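Local coordinates for hypothetical protein Rv0793 (Mycobacterium tuberculosis, PDB 1Y0H) that is a putative homodimeric monooxygenase that might take part in antibiotic biosynthesis, or may instead scavenge reactive oxygen species and so help evade host defences, at residues 6-11 with 89-94; 40-45 with 53-58. All coordinates share one frame; numbering follows the deposited sequence.

Contact 1: 6-11 with 89-94; sequences VAVIAR and VAVTVL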
loop_
_atom_site.group_PDB
_atom_site.type_symbol
_atom_site.label_atom_id
_atom_site.label_comp_id
_atom_site.label_asym_id
_atom_site.label_seq_id
_atom_site.Cartn_x
_atom_site.Cartn_y
_atom_site.Cartn_z
ATOM N N VAL A 6 0.558 -10.223 -7.316
ATOM C CA VAL A 6 -0.377 -9.652 -6.367
ATOM C C VAL A 6 0.395 -8.791 -5.399
ATOM O O VAL A 6 1.617 -8.930 -5.274
ATOM C CB VAL A 6 -1.190 -10.746 -5.570
ATOM C CG1 VAL A 6 -2.052 -11.576 -6.492
ATOM C CG2 VAL A 6 -0.278 -11.639 -4.689
ATOM N N ALA A 7 -0.323 -7.894 -4.730
ATOM C CA ALA A 7 0.241 -7.136 -3.616
ATOM C C ALA A 7 -0.652 -7.277 -2.378
ATOM O O ALA A 7 -1.797 -7.688 -2.466
ATOM C CB ALA A 7 0.440 -5.656 -3.994
ATOM N N VAL A 8 -0.115 -6.929 -1.215
ATOM C CA VAL A 8 -0.882 -6.973 0.018
ATOM C C VAL A 8 -0.526 -5.732 0.813
ATOM O O VAL A 8 0.651 -5.342 0.880
ATOM C CB VAL A 8 -0.525 -8.219 0.883
ATOM C CG1 VAL A 8 -1.361 -8.267 2.163
ATOM C CG2 VAL A 8 -0.705 -9.502 0.088
ATOM N N ILE A 9 -1.548 -5.088 1.369
ATOM C CA ILE A 9 -1.329 -4.053 2.374
ATOM C C ILE A 9 -1.803 -4.639 3.689
ATOM O O ILE A 9 -2.918 -5.143 3.780
ATOM C CB ILE A 9 -2.129 -2.762 2.073
ATOM C CG1 ILE A 9 -1.659 -2.138 0.771
ATOM C CG2 ILE A 9 -1.987 -1.734 3.235
ATOM C CD1 ILE A 9 -2.593 -1.025 0.246
ATOM N N ALA A 10 -0.958 -4.556 4.711
ATOM C CA ALA A 10 -1.348 -5.002 6.050
ATOM C C ALA A 10 -1.117 -3.840 6.994
ATOM O O ALA A 10 0.004 -3.310 7.073
ATOM C CB ALA A 10 -0.533 -6.207 6.480
ATOM N N ARG A 11 -2.170 -3.467 7.710
ATOM C CA ARG A 11 -2.126 -2.335 8.650
ATOM C C ARG A 11 -2.261 -2.834 10.075
ATOM O O ARG A 11 -3.163 -3.630 10.380
ATOM C CB ARG A 11 -3.244 -1.332 8.339
ATOM C CG ARG A 11 -3.325 -0.963 6.875
ATOM C CD ARG A 11 -4.280 0.199 6.625
ATOM N NE ARG A 11 -3.500 1.397 6.310
ATOM C CZ ARG A 11 -3.533 2.052 5.153
ATOM N NH1 ARG A 11 -2.752 3.102 4.990
ATOM N NH2 ARG A 11 -4.347 1.688 4.164
ATOM N N VAL A 89 -5.317 -7.207 12.576
ATOM C CA VAL A 89 -4.577 -6.697 11.411
ATOM C C VAL A 89 -5.580 -6.477 10.286
ATOM O O VAL A 89 -6.448 -7.323 10.033
ATOM C CB VAL A 89 -3.469 -7.678 10.930
ATOM C CG1 VAL A 89 -2.656 -7.073 9.778
ATOM C CG2 VAL A 89 -2.520 -8.034 12.070
ATOM N N ALA A 90 -5.466 -5.326 9.634
ATOM C CA ALA A 90 -6.314 -4.991 8.506
ATOM C C ALA A 90 -5.556 -5.317 7.229
ATOM O O ALA A 90 -4.566 -4.656 6.900
ATOM C CB ALA A 90 -6.701 -3.530 8.556
ATOM N N VAL A 91 -6.023 -6.345 6.526
ATOM C CA VAL A 91 -5.299 -6.897 5.380
ATOM C C VAL A 91 -6.109 -6.733 4.112
ATOM O O VAL A 91 -7.269 -7.132 4.058
ATOM C CB VAL A 91 -4.974 -8.407 5.580
ATOM C CG1 VAL A 91 -4.348 -9.015 4.328
ATOM C CG2 VAL A 91 -4.062 -8.610 6.779
ATOM N N THR A 92 -5.484 -6.146 3.096
ATOM C CA THR A 92 -6.100 -6.042 1.779
ATOM C C THR A 92 -5.233 -6.694 0.733
ATOM O O THR A 92 -4.057 -6.367 0.596
ATOM C CB THR A 92 -6.346 -4.570 1.404
ATOM O OG1 THR A 92 -7.122 -3.952 2.436
ATOM C CG2 THR A 92 -7.097 -4.465 0.078
ATOM N N VAL A 93 -5.820 -7.629 -0.011
ATOM C CA VAL A 93 -5.105 -8.223 -1.139
ATOM C C VAL A 93 -5.433 -7.427 -2.392
ATOM O O VAL A 93 -6.597 -7.082 -2.618
ATOM C CB VAL A 93 -5.440 -9.722 -1.294
ATOM C CG1 VAL A 93 -4.779 -10.319 -2.551
ATOM C CG2 VAL A 93 -5.020 -10.478 -0.030
ATOM N N LEU A 94 -4.402 -7.139 -3.187
ATOM C CA LEU A 94 -4.507 -6.237 -4.330
ATOM C C LEU A 94 -4.093 -6.880 -5.648
ATOM O O LEU A 94 -3.086 -7.589 -5.716
ATOM C CB LEU A 94 -3.656 -4.990 -4.099
ATOM C CG LEU A 94 -3.916 -4.152 -2.840
ATOM C CD1 LEU A 94 -2.793 -3.130 -2.680
ATOM C CD2 LEU A 94 -5.263 -3.454 -2.929
#
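The flat groups are the peptide carbonyls, and most donors lie in their planes: L94 O takes A7 N on a lone pair (2.9 Å), and A90 O takes R11 N (2.8 Å). At A7 O the donor L94 N sits 32° above the carbonyl plane, off the lone pair, while T92 N meets I9 O (2.8 Å) almost along its C=O axis. Six such bonds, three reciprocal pairs, join antiparallel strands 6-12 and 90-96, the second an outer strand of the ferredoxin-like sheet within this chain. V8 and A10 share one face with V91 and V93; the V8 and V91 side chains cross obliquely, V8 CG1, anti to its backbone N, touching V91 CG1 (3.8 Å). A10 CB on that side touches V89 CG1 (4.0 Å), and L65 of helix 62-69 packs on V8. The other face carries A7, I9 and R11 beside A90, T92 and L94. There I9 CD1, at the end of an extended chain (chi2 168°), meets L94 CD1 at 3.6 Å. This face packs on the second subunit, I9 on its own copy and L94 on Y45 of that chain. The R11 chain bends at chi3 (107°), and its NE makes a salt bridge with E52.

Contact 2: 40-45 with 53-58; sequences RSYDLY and LVLFER. With ACT (acetate ion), chain C.
Three hydrogen bonds grip a water held against strands 41-45 and 53-58: it accepts from S41 OG (2.6 Å) and donates to D43 OD2 (2.9 Å) and to F56 O, which also takes D43 N. The other carboxylate oxygen, D43 OD1, accepts from A100 N of the second subunit. The strands form a β-hairpin of the ferredoxin-like fold, with a classic β-bulge where R40 and S41 both face R58. R58 O therefore accepts twice, from S41 N in its carbonyl plane on a lone pair and from R40 N above that plane (2.8 Å).

S41 OG sits between backbone N and carbonyl carbon (chi1 63°), where it also takes R58 NH2 at 3.1 Å, at the edge of the guanidinium and in its plane. F56 CE1 lies over the centre of one face of that guanidinium, 3.5 Å above it. E99 on R58 NE and D43 of the second subunit on R58 NH1 add two salt bridges, so the cation is held on several sides, and the two carboxylates probably offset the nearby charge of R40.

On the other face of the hairpin, Y42 (CG anti to its backbone N, chi1 -169°) lies side by side with E57, ring and carboxylate 56° apart. L55 CD2 makes a CH-π contact over one face of the Y42 ring, 4.1 Å from its centroid. An acetate, probably from the crystallisation liquor, has its O at the edge of that ring and in its plane, accepting a hydrogen bond from Y42 OH at 2.8 Å, and H68 NE2 is a second hydrogen-bonding partner. Polar groups meet the carboxylate of the acetate, while L55 CD1 touches its methyl carbon. E57 OE1 is hydrogen-bonded to Y59 OH, and E57 OE2 stands 2.8 Å from acetate OXT.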
loop_
_atom_site.group_PDB
_atom_site.type_symbol
_atom_site.label_atom_id
_atom_site.label_comp_id
_atom_site.label_asym_id
_atom_site.label_seq_id
_atom_site.Cartn_x
_atom_site.Cartn_y
_atom_site.Cartn_z
ATOM N N ARG A 40 8.555 -10.291 -4.412
ATOM C CA ARG A 40 9.157 -9.177 -5.136
ATOM C C ARG A 40 9.609 -8.061 -4.183
ATOM O O ARG A 40 10.705 -7.526 -4.324
ATOM C CB ARG A 40 8.207 -8.624 -6.193
ATOM C CG ARG A 40 8.655 -7.280 -6.715
ATOM C CD ARG A 40 7.756 -6.778 -7.798
ATOM N NE ARG A 40 8.031 -5.372 -8.080
ATOM C CZ ARG A 40 7.491 -4.700 -9.091
ATOM N NH1 ARG A 40 6.661 -5.312 -9.932
ATOM N NH2 ARG A 40 7.799 -3.424 -9.279
ATOM N N SER A 41 8.755 -7.698 -3.236
ATOM C CA SER A 41 9.146 -6.730 -2.204
ATOM C C SER A 41 8.347 -6.919 -0.918
ATOM O O SER A 41 7.284 -7.524 -0.916
ATOM C CB SER A 41 8.999 -5.295 -2.734
ATOM O OG SER A 41 7.663 -4.999 -3.053
ATOM N N TYR A 42 8.890 -6.400 0.175
ATOM C CA TYR A 42 8.256 -6.495 1.489
ATOM C C TYR A 42 8.847 -5.357 2.302
ATOM O O TYR A 42 9.985 -5.445 2.756
ATOM C CB TYR A 42 8.603 -7.855 2.090
ATOM C CG TYR A 42 7.856 -8.271 3.333
ATOM C CD1 TYR A 42 8.435 -8.128 4.601
ATOM C CD2 TYR A 42 6.595 -8.869 3.245
ATOM C CE1 TYR A 42 7.769 -8.554 5.754
ATOM C CE2 TYR A 42 5.923 -9.298 4.408
ATOM C CZ TYR A 42 6.521 -9.133 5.648
ATOM O OH TYR A 42 5.876 -9.552 6.780
ATOM N N ASP A 43 8.077 -4.281 2.446
ATOM C CA ASP A 43 8.582 -3.028 3.022
ATOM C C ASP A 43 7.715 -2.555 4.188
ATOM O O ASP A 43 6.497 -2.604 4.122
ATOM C CB ASP A 43 8.662 -1.941 1.939
ATOM C CG ASP A 43 9.632 -2.301 0.830
ATOM O OD1 ASP A 43 10.746 -2.758 1.148
ATOM O OD2 ASP A 43 9.278 -2.124 -0.354
ATOM N N LEU A 44 8.372 -2.063 5.234
ATOM C CA LEU A 44 7.689 -1.637 6.451
ATOM C C LEU A 44 7.712 -0.118 6.586
ATOM O O LEU A 44 8.755 0.512 6.421
ATOM C CB LEU A 44 8.378 -2.236 7.683
ATOM C CG LEU A 44 7.827 -1.869 9.061
ATOM C CD1 LEU A 44 6.373 -2.299 9.255
ATOM C CD2 LEU A 44 8.714 -2.503 10.124
ATOM N N TYR A 45 6.551 0.440 6.915
ATOM C CA TYR A 45 6.371 1.875 7.112
ATOM C C TYR A 45 5.648 2.151 8.415
ATOM O O TYR A 45 5.022 1.255 8.987
ATOM C CB TYR A 45 5.498 2.454 5.998
ATOM C CG TYR A 45 5.994 2.168 4.612
ATOM C CD1 TYR A 45 5.645 0.987 3.949
ATOM C CD2 TYR A 45 6.796 3.088 3.952
ATOM C CE1 TYR A 45 6.113 0.731 2.668
ATOM C CE2 TYR A 45 7.263 2.844 2.684
ATOM C CZ TYR A 45 6.918 1.664 2.052
ATOM O OH TYR A 45 7.382 1.422 0.787
ATOM N N LEU A 53 1.470 0.827 11.963
ATOM C CA LEU A 53 2.567 0.319 11.169
ATOM C C LEU A 53 1.940 -0.348 9.947
ATOM O O LEU A 53 0.853 -0.924 10.031
ATOM C CB LEU A 53 3.437 -0.659 11.968
ATOM C CG LEU A 53 4.122 -0.126 13.238
ATOM C CD1 LEU A 53 5.129 -1.150 13.721
ATOM C CD2 LEU A 53 4.805 1.222 12.985
ATOM N N VAL A 54 2.594 -0.220 8.801
ATOM C CA VAL A 54 2.015 -0.697 7.543
ATOM C C VAL A 54 3.058 -1.489 6.778
ATOM O O VAL A 54 4.193 -1.021 6.618
ATOM C CB VAL A 54 1.524 0.487 6.679
ATOM C CG1 VAL A 54 0.960 -0.012 5.340
ATOM C CG2 VAL A 54 0.479 1.332 7.458
ATOM N N LEU A 55 2.678 -2.692 6.345
ATOM C CA LEU A 55 3.509 -3.467 5.415
ATOM C C LEU A 55 2.925 -3.335 4.035
ATOM O O LEU A 55 1.712 -3.461 3.855
ATOM C CB LEU A 55 3.555 -4.960 5.793
ATOM C CG LEU A 55 4.498 -5.346 6.929
ATOM C CD1 LEU A 55 4.116 -6.746 7.378
ATOM C CD2 LEU A 55 5.971 -5.307 6.505
ATOM N N PHE A 56 3.785 -3.050 3.061
ATOM C CA PHE A 56 3.398 -3.216 1.671
ATOM C C PHE A 56 4.203 -4.378 1.108
ATOM O O PHE A 56 5.426 -4.373 1.166
ATOM C CB PHE A 56 3.622 -1.941 0.853
ATOM C CG PHE A 56 2.941 -1.980 -0.478
ATOM C CD1 PHE A 56 3.657 -2.237 -1.638
ATOM C CD2 PHE A 56 1.577 -1.790 -0.567
ATOM C CE1 PHE A 56 3.011 -2.292 -2.880
ATOM C CE2 PHE A 56 0.917 -1.846 -1.805
ATOM C CZ PHE A 56 1.648 -2.108 -2.958
ATOM N N GLU A 57 3.498 -5.363 0.560
ATOM C CA GLU A 57 4.101 -6.611 0.104
ATOM C C GLU A 57 3.722 -6.858 -1.345
ATOM O O GLU A 57 2.589 -6.607 -1.744
ATOM C CB GLU A 57 3.566 -7.781 0.933
ATOM C CG GLU A 57 3.452 -7.486 2.410
ATOM C CD GLU A 57 2.716 -8.551 3.197
ATOM O OE1 GLU A 57 2.618 -9.728 2.739
ATOM O OE2 GLU A 57 2.244 -8.196 4.303
ATOM N N ARG A 58 4.686 -7.336 -2.127
ATOM C CA ARG A 58 4.436 -7.692 -3.520
ATOM C C ARG A 58 4.974 -9.089 -3.780
ATOM O O ARG A 58 6.119 -9.377 -3.446
ATOM C CB ARG A 58 5.163 -6.718 -4.450
ATOM C CG ARG A 58 4.609 -5.310 -4.530
ATOM C CD ARG A 58 5.506 -4.552 -5.520
ATOM N NE ARG A 58 5.132 -3.159 -5.739
ATOM C CZ ARG A 58 5.711 -2.124 -5.142
ATOM N NH1 ARG A 58 5.298 -0.895 -5.416
ATOM N NH2 ARG A 58 6.690 -2.314 -4.264
HETATM C C ACT C . 2.650 -10.406 6.715
HETATM O O ACT C . 3.587 -10.915 6.066
HETATM O OXT ACT C . 1.569 -10.210 6.104
HETATM C CH3 ACT C . 2.829 -10.043 8.155
HETATM O O HOH W 1 6.803 -3.461 -1.166
#

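How the contacts relate
Both contacts belong to one four-stranded antiparallel sheet, in which strands 6-12 and 53-59 are neighbours and the pairs of contacts 1 and 2 reach out to the strands outermost within this chain. The seam between them is tight: V8 N lies 2.8 Å from E57 O, and I9 CG1 packs on F56 CD2. Contact 2 is the more buried and more polar, with a water, a phenylalanine edge against an arginine guanidinium and a carboxylate beside a tyrosine. Contact 1 is only partly buried, and its side chains meet mostly as aliphatic tips. Contact 2 is a local hairpin, whereas contact 1 brings together distant parts of the chain. Both touch the second subunit, into which the sheet continues.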